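Local coordinates for glycine betaine, L-proline ABC transporter, glycine/betaine/L-proline-binding protein (ProX) (Borrelia burgdorferi, PDB 3TMG) that binds trimethyl glycine (glycine betaine) and probably delivers it, as the substrate-binding protein of an ABC transporter, for import into the cell, at residues 80-83 / 84-87. Sequence-based numbering, arbitrary orientation.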
ATOM      1  N   TYR A  80       6.253  13.095  -1.177  1.00 23.50           N
ATOM      2  CA  TYR A  80       5.014  13.787  -0.769  1.00 24.24           C
ATOM      3  C   TYR A  80       4.963  14.248   0.689  1.00 24.63           C
ATOM      4  O   TYR A  80       4.482  15.333   1.001  1.00 25.70           O
ATOM      5  CB  TYR A  80       3.796  12.893  -1.042  1.00 22.20           C
ATOM      6  CG  TYR A  80       3.696  12.462  -2.484  1.00 21.96           C
ATOM      7  CD1 TYR A  80       3.342  13.379  -3.508  1.00 22.12           C
ATOM      8  CD2 TYR A  80       4.006  11.142  -2.851  1.00 20.51           C
ATOM      9  CE1 TYR A  80       3.273  12.958  -4.828  1.00 21.98           C
ATOM     10  CE2 TYR A  80       3.931  10.722  -4.172  1.00 19.80           C
ATOM     11  CZ  TYR A  80       3.535  11.628  -5.147  1.00 21.80           C
ATOM     12  OH  TYR A  80       3.458  11.193  -6.466  1.00 22.39           O
ATOM     13  N   TYR A  81       5.449  13.397   1.581  1.00 24.28           N
ATOM     14  CA  TYR A  81       5.286  13.579   3.025  1.00 25.05           C
ATOM     15  C   TYR A  81       6.127  14.752   3.542  1.00 26.99           C
ATOM     16  O   TYR A  81       5.648  15.592   4.302  1.00 28.40           O
ATOM     17  CB  TYR A  81       5.696  12.258   3.690  1.00 22.80           C
ATOM     18  CG  TYR A  81       5.553  12.205   5.177  1.00 22.77           C
ATOM     19  CD1 TYR A  81       6.464  12.879   6.009  1.00 24.18           C
ATOM     20  CD2 TYR A  81       4.533  11.442   5.777  1.00 21.75           C
ATOM     21  CE1 TYR A  81       6.332  12.860   7.386  1.00 24.40           C
ATOM     22  CE2 TYR A  81       4.423  11.410   7.168  1.00 22.28           C
ATOM     23  CZ  TYR A  81       5.320  12.105   7.955  1.00 22.91           C
ATOM     24  OH  TYR A  81       5.244  12.095   9.342  1.00 23.84           O
ATOM     25  N   GLU A  82       7.392  14.798   3.141  1.00 29.71           N
ATOM     26  CA  GLU A  82       8.298  15.878   3.535  1.00 32.55           C
ATOM     27  C   GLU A  82       7.764  17.242   3.149  1.00 33.85           C
ATOM     28  O   GLU A  82       7.950  18.209   3.883  1.00 34.57           O
ATOM     29  CB  GLU A  82       9.662  15.688   2.895  1.00 35.95           C
ATOM     30  CG  GLU A  82      10.470  14.559   3.516  1.00 40.63           C
ATOM     31  CD  GLU A  82      11.116  14.997   4.807  1.00 46.65           C
ATOM     32  OE1 GLU A  82      10.432  15.681   5.608  1.00 46.82           O
ATOM     33  OE2 GLU A  82      12.312  14.668   5.003  1.00 51.24           O
ATOM     34  N   LYS A  83       7.115  17.312   1.992  1.00 32.59           N
ATOM     35  CA  LYS A  83       6.593  18.565   1.485  1.00 35.09           C
ATOM     36  C   LYS A  83       5.398  19.083   2.287  1.00 34.51           C
ATOM     37  O   LYS A  83       5.163  20.274   2.296  1.00 34.44           O
ATOM     38  CB  LYS A  83       6.225  18.421   0.005  1.00 36.01           C
ATOM     39  CG  LYS A  83       7.428  18.581  -0.912  1.00 38.94           C
ATOM     40  CD  LYS A  83       7.141  18.105  -2.324  1.00 40.10           C
ATOM     41  CE  LYS A  83       8.441  17.688  -3.037  1.00 42.94           C
ATOM     42  NZ  LYS A  83       9.297  16.733  -2.251  1.00 40.87           N
ATOM     43  N   LEU A  84       4.654  18.192   2.957  1.00 31.82           N
ATOM     44  CA  LEU A  84       3.326  18.542   3.472  1.00 32.16           C
ATOM     45  C   LEU A  84       3.122  18.240   4.956  1.00 31.82           C
ATOM     46  O   LEU A  84       2.048  18.503   5.508  1.00 30.41           O
ATOM     47  CB  LEU A  84       2.225  17.852   2.637  1.00 31.39           C
ATOM     48  CG  LEU A  84       2.080  18.290   1.171  1.00 33.01           C
ATOM     49  CD1 LEU A  84       1.205  17.300   0.396  1.00 31.86           C
ATOM     50  CD2 LEU A  84       1.508  19.696   1.081  1.00 33.12           C
ATOM     51  N   LYS A  85       4.166  17.740   5.611  1.00 32.07           N
ATOM     52  CA  LYS A  85       4.037  17.237   6.983  1.00 33.07           C
ATOM     53  C   LYS A  85       3.522  18.285   7.991  1.00 34.35           C
ATOM     54  O   LYS A  85       2.939  17.912   8.999  1.00 34.71           O
ATOM     55  CB  LYS A  85       5.344  16.585   7.466  1.00 33.72           C
ATOM     56  CG  LYS A  85       6.552  17.503   7.512  1.00 36.79           C
ATOM     57  CD  LYS A  85       7.815  16.725   7.872  1.00 38.48           C
ATOM     58  CE  LYS A  85       8.958  17.670   8.274  1.00 41.21           C
ATOM     59  NZ  LYS A  85      10.292  17.063   7.954  1.00 42.58           N
ATOM     60  N   THR A  86       3.698  19.571   7.709  1.00 34.27           N
ATOM     61  CA  THR A  86       3.154  20.610   8.603  1.00 35.24           C
ATOM     62  C   THR A  86       1.632  20.775   8.459  1.00 34.84           C
ATOM     63  O   THR A  86       0.994  21.471   9.244  1.00 35.79           O
ATOM     64  CB  THR A  86       3.887  21.963   8.463  1.00 36.12           C
ATOM     65  OG1 THR A  86       3.637  22.536   7.174  1.00 34.94           O
ATOM     66  CG2 THR A  86       5.377  21.755   8.662  1.00 36.60           C
ATOM     67  N   LYS A  87       1.050  20.106   7.465  1.00 33.61           N
ATOM     68  CA  LYS A  87      -0.375  20.253   7.204  1.00 33.11           C
ATOM     69  C   LYS A  87      -1.203  18.996   7.517  1.00 30.68           C
ATOM     70  O   LYS A  87      -2.367  18.939   7.162  1.00 30.62           O
ATOM     71  CB  LYS A  87      -0.627  20.667   5.741  1.00 34.97           C
ATOM     72  CG  LYS A  87       0.060  21.938   5.277  1.00 38.60           C
ATOM     73  CD  LYS A  87      -0.703  23.177   5.708  1.00 42.68           C
ATOM     74  CE  LYS A  87      -0.240  24.389   4.904  1.00 47.42           C
ATOM     75  NZ  LYS A  87      -0.333  24.145   3.431  1.00 47.90           N
TER
HETATM   76  O   HOH W   1       4.584  20.996   5.165  1.00 38.62           O
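Lys-85 reaches back over the last turn of helix 78-84 to Glu-82, its NZ lying 2.7 Å from OE1 of Glu-82 in an i, i+3 salt bridge made through the syn lone pair of that oxygen. The two side chains run side by side in the same direction; the glutamate bends at chi2 (-79°), whereas the lysine stays extended beyond CG. This pair, like Lys-83, is exposed to solvent. The nonpolar packing lies on the side facing the protein, where Tyr-81, with CG anti to the backbone N (chi1 -178°), crosses the lysine chain at about a right angle and brings CE1 to 3.9 Å from Lys-85 CB. At the helix end, Leu-84 N donates to Tyr-81 O over 3.1 Å, while Leu-84 CB and CG rest against Tyr-80 O, each at 3.8 Å. Water 1 extends the exposed edge, donating to Lys-83 O and accepting from Thr-86 N. The inward side chains tie this turn into the ABC-type glycine betaine substrate-binding domain: Leu-84 packs on Tyr-57 of helix 53-61, and Tyr-81 lies on Ser-71 and Val-73 of strand 67-73, its OH hydrogen-bonded to Asp-90 OD2, where the loop 85-87 leads from helix 78-84 into strand 88-105.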